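Local coordinates for periplasmic solute binding protein (Candidatus liberibacter, PDB 4CL2), which binds manganese or zinc ions in the periplasm as a cluster-9 solute-binding protein, probably delivering them to an ABC transporter for uptake, at residues N60-L64 / E102-W108. Residues are numbered along the deposited sequence; the frame is centred on the assembly and turned at random.
Sequences NGLHL and EPNPHAW. With MN (manganese (II) ion), chain L.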
ATOM      1  N   ASN A  60      -5.679   8.144  -0.551  1.00 14.52           N
ATOM      2  CA  ASN A  60      -5.571   6.967  -1.385  1.00 13.93           C
ATOM      3  C   ASN A  60      -6.738   6.766  -2.289  1.00 15.76           C
ATOM      4  O   ASN A  60      -6.582   6.331  -3.473  1.00 17.09           O
ATOM      5  CB  ASN A  60      -5.508   5.718  -0.501  1.00 12.97           C
ATOM      6  CG  ASN A  60      -4.975   4.503  -1.280  1.00 13.98           C
ATOM      7  OD1 ASN A  60      -3.782   4.433  -1.577  1.00 15.72           O
ATOM      8  ND2 ASN A  60      -5.850   3.547  -1.524  1.00 14.88           N
ATOM      9  N   GLY A  61      -7.919   7.058  -1.787  1.00 14.21           N
ATOM     10  CA  GLY A  61      -9.145   6.607  -2.429  1.00 17.26           C
ATOM     11  C   GLY A  61      -9.237   5.113  -2.387  1.00 17.61           C
ATOM     12  O   GLY A  61      -8.663   4.465  -1.486  1.00 16.51           O
ATOM     13  N   LEU A  62      -9.983   4.537  -3.340  1.00 17.17           N
ATOM     14  CA  LEU A  62     -10.342   3.110  -3.322  1.00 17.05           C
ATOM     15  C   LEU A  62     -10.940   2.711  -1.956  1.00 20.61           C
ATOM     16  O   LEU A  62     -10.639   1.660  -1.406  1.00 20.04           O
ATOM     17  CB  LEU A  62      -9.146   2.254  -3.729  1.00 16.83           C
ATOM     18  CG  LEU A  62      -8.521   2.632  -5.066  1.00 18.03           C
ATOM     19  CD1 LEU A  62      -7.200   1.858  -5.283  1.00 17.88           C
ATOM     20  CD2 LEU A  62      -9.409   2.526  -6.306  1.00 22.65           C
ATOM     21  N   HIS A  63     -11.717   3.660  -1.419  1.00 18.56           N
ATOM     22  CA  HIS A  63     -12.394   3.554  -0.139  1.00 21.47           C
ATOM     23  C   HIS A  63     -11.507   3.414   1.095  1.00 20.38           C
ATOM     24  O   HIS A  63     -12.056   3.081   2.153  1.00 20.48           O
ATOM     25  CB  HIS A  63     -13.431   2.400  -0.179  1.00 24.25           C
ATOM     26  CG  HIS A  63     -14.564   2.666  -1.092  1.00 28.95           C
ATOM     27  ND1 HIS A  63     -15.715   1.914  -1.087  1.00 36.81           N
ATOM     28  CD2 HIS A  63     -14.751   3.630  -2.031  1.00 34.95           C
ATOM     29  CE1 HIS A  63     -16.568   2.411  -1.967  1.00 36.59           C
ATOM     30  NE2 HIS A  63     -16.017   3.458  -2.541  1.00 38.48           N
ATOM     31  N   LEU A  64     -10.204   3.649   1.001  1.00 17.90           N
ATOM     32  CA  LEU A  64      -9.317   3.432   2.157  1.00 17.65           C
ATOM     33  C   LEU A  64      -9.776   4.326   3.323  1.00 17.03           C
ATOM     34  O   LEU A  64      -9.790   3.923   4.514  1.00 18.71           O
ATOM     35  CB  LEU A  64      -7.862   3.716   1.831  1.00 16.63           C
ATOM     36  CG  LEU A  64      -6.906   3.498   2.968  1.00 15.94           C
ATOM     37  CD1 LEU A  64      -6.837   2.028   3.295  1.00 18.85           C
ATOM     38  CD2 LEU A  64      -5.570   4.047   2.608  1.00 18.13           C
ATOM     39  N   GLU A 102     -16.959  -3.615  -4.304  1.00 40.10           N
ATOM     40  CA  GLU A 102     -16.176  -2.583  -3.597  1.00 39.54           C
ATOM     41  C   GLU A 102     -14.676  -2.725  -3.926  1.00 29.22           C
ATOM     42  O   GLU A 102     -14.208  -3.845  -4.091  1.00 28.01           O
ATOM     43  CB  GLU A 102     -16.334  -2.706  -2.087  1.00 49.23           C
ATOM     44  CG  GLU A 102     -17.731  -2.386  -1.581  1.00 65.05           C
ATOM     45  CD  GLU A 102     -18.027  -0.896  -1.551  1.00 75.85           C
ATOM     46  OE1 GLU A 102     -17.697  -0.188  -2.532  1.00 60.13           O
ATOM     47  OE2 GLU A 102     -18.607  -0.440  -0.540  1.00 89.59           O
ATOM     48  N   PRO A 103     -13.931  -1.602  -4.013  1.00 24.67           N
ATOM     49  CA  PRO A 103     -12.558  -1.759  -4.472  1.00 20.50           C
ATOM     50  C   PRO A 103     -11.605  -2.201  -3.385  1.00 20.90           C
ATOM     51  O   PRO A 103     -11.745  -1.817  -2.220  1.00 20.61           O
ATOM     52  CB  PRO A 103     -12.139  -0.334  -4.889  1.00 21.91           C
ATOM     53  CG  PRO A 103     -12.969   0.534  -4.041  1.00 23.08           C
ATOM     54  CD  PRO A 103     -14.304  -0.177  -3.922  1.00 26.81           C
ATOM     55  N   ASN A 104     -10.627  -2.997  -3.776  1.00 17.95           N
ATOM     56  CA  ASN A 104      -9.509  -3.333  -2.882  1.00 18.56           C
ATOM     57  C   ASN A 104      -8.558  -2.108  -2.862  1.00 17.19           C
ATOM     58  O   ASN A 104      -8.171  -1.578  -3.905  1.00 17.65           O
ATOM     59  CB  ASN A 104      -8.816  -4.570  -3.440  1.00 18.49           C
ATOM     60  CG  ASN A 104      -7.714  -5.084  -2.516  1.00 19.38           C
ATOM     61  OD1 ASN A 104      -6.808  -4.357  -2.118  1.00 17.77           O
ATOM     62  ND2 ASN A 104      -7.788  -6.360  -2.209  1.00 18.65           N
ATOM     63  N   PRO A 105      -8.188  -1.623  -1.687  1.00 15.42           N
ATOM     64  CA  PRO A 105      -7.446  -0.373  -1.669  1.00 16.71           C
ATOM     65  C   PRO A 105      -5.944  -0.427  -1.879  1.00 15.54           C
ATOM     66  O   PRO A 105      -5.311   0.599  -2.021  1.00 15.54           O
ATOM     67  CB  PRO A 105      -7.711   0.162  -0.254  1.00 19.22           C
ATOM     68  CG  PRO A 105      -7.993  -1.045   0.549  1.00 18.93           C
ATOM     69  CD  PRO A 105      -8.664  -2.022  -0.343  1.00 19.12           C
ATOM     70  N   HIS A 106      -5.362  -1.623  -1.908  1.00 15.40           N
ATOM     71  CA  HIS A 106      -3.927  -1.827  -1.748  1.00 13.58           C
ATOM     72  C   HIS A 106      -3.131  -1.600  -3.054  1.00 14.73           C
ATOM     73  O   HIS A 106      -2.210  -2.354  -3.357  1.00 13.78           O
ATOM     74  CB  HIS A 106      -3.618  -3.218  -1.269  1.00 16.56           C
ATOM     75  CG  HIS A 106      -4.232  -3.523   0.067  1.00 16.12           C
ATOM     76  ND1 HIS A 106      -5.452  -4.167   0.187  1.00 18.44           N
ATOM     77  CD2 HIS A 106      -3.748  -3.377   1.328  1.00 21.85           C
ATOM     78  CE1 HIS A 106      -5.724  -4.354   1.479  1.00 20.92           C
ATOM     79  NE2 HIS A 106      -4.708  -3.882   2.183  1.00 21.74           N
ATOM     80  N   ALA A 107      -3.452  -0.535  -3.732  1.00 15.34           N
ATOM     81  CA  ALA A 107      -2.875  -0.264  -5.084  1.00 12.68           C
ATOM     82  C   ALA A 107      -1.398   0.072  -5.004  1.00 11.66           C
ATOM     83  O   ALA A 107      -0.676  -0.095  -6.027  1.00 14.94           O
ATOM     84  CB  ALA A 107      -3.640   0.899  -5.729  1.00 14.40           C
ATOM     85  N   TRP A 108      -0.906   0.506  -3.849  1.00 11.71           N
ATOM     86  CA  TRP A 108       0.506   0.831  -3.684  1.00 11.73           C
ATOM     87  C   TRP A 108       1.500  -0.334  -3.736  1.00 11.71           C
ATOM     88  O   TRP A 108       2.681  -0.085  -3.869  1.00 13.70           O
ATOM     89  CB  TRP A 108       0.762   1.647  -2.390  1.00 12.94           C
ATOM     90  CG  TRP A 108       0.391   0.895  -1.144  1.00 13.23           C
ATOM     91  CD1 TRP A 108       1.178  -0.021  -0.489  1.00 12.24           C
ATOM     92  CD2 TRP A 108      -0.870   0.887  -0.483  1.00 14.26           C
ATOM     93  NE1 TRP A 108       0.485  -0.557   0.589  1.00 14.90           N
ATOM     94  CE2 TRP A 108      -0.778  -0.034   0.593  1.00 13.98           C
ATOM     95  CE3 TRP A 108      -2.078   1.579  -0.678  1.00 12.85           C
ATOM     96  CZ2 TRP A 108      -1.818  -0.239   1.486  1.00 15.98           C
ATOM     97  CZ3 TRP A 108      -3.115   1.386   0.195  1.00 14.61           C
ATOM     98  CH2 TRP A 108      -3.004   0.468   1.286  1.00 15.40           C
TER
HETATM   99 MN    MN L1286      -5.194  -3.345   4.476  0.50 44.99          MN
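N60 reaches across to the backbone of P105, its ND2 giving a hydrogen bond of 3.0 Å to P105 O that lies in the carbonyl plane on a lone pair. The same amide nitrogen also bonds to G61 O, which it approaches from above the carbonyl plane, while L64 N comes to that oxygen from the opposite face and closes the type I' turn G61–L64. With CG anti to the backbone N (chi1 -163°), the N60 amide meets the edge of the W108 indole, the two planes 75° apart; its OD1 takes a hydrogen bond from Y117 OH, so both ends of the buried amide are held. P105 O is gripped twice, by N60 ND2 and by A107 N.

These two loops follow neighbouring strands, 56-59 and 80-83, of the parallel sheet in one lobe, and the second carries a ligand of the metal site. H106 points away from the 60-64 loop and binds manganese through NE2 at 2.4 Å, with E172 and D247 as the other protein ligands in this structure; H39, a further ligand of the site, is not bound to the ion here. The H106 ring is steered by N104 in the second shell: N104 OD1 accepts from H106 ND1 at 2.7 Å, nearly in the imidazole plane, and from H106 N in an Asx turn. N104 ND2 is in turn bonded to G173 O, beside the ligand E172.

L62 lies against the prolines, its CB 4.1 Å from P103 CB, and extends CD1 to 3.7 Å from A107 CB, where Y177 of helix 176-182 adjoins both residues. Farther out, P103 CD sits over one face of the H63 imidazole, a CH-pi contact 3.9 Å from CD to the ring centroid. L64 crosses P105 at about a right angle, CD1 lying 4.1 Å from P105 CB.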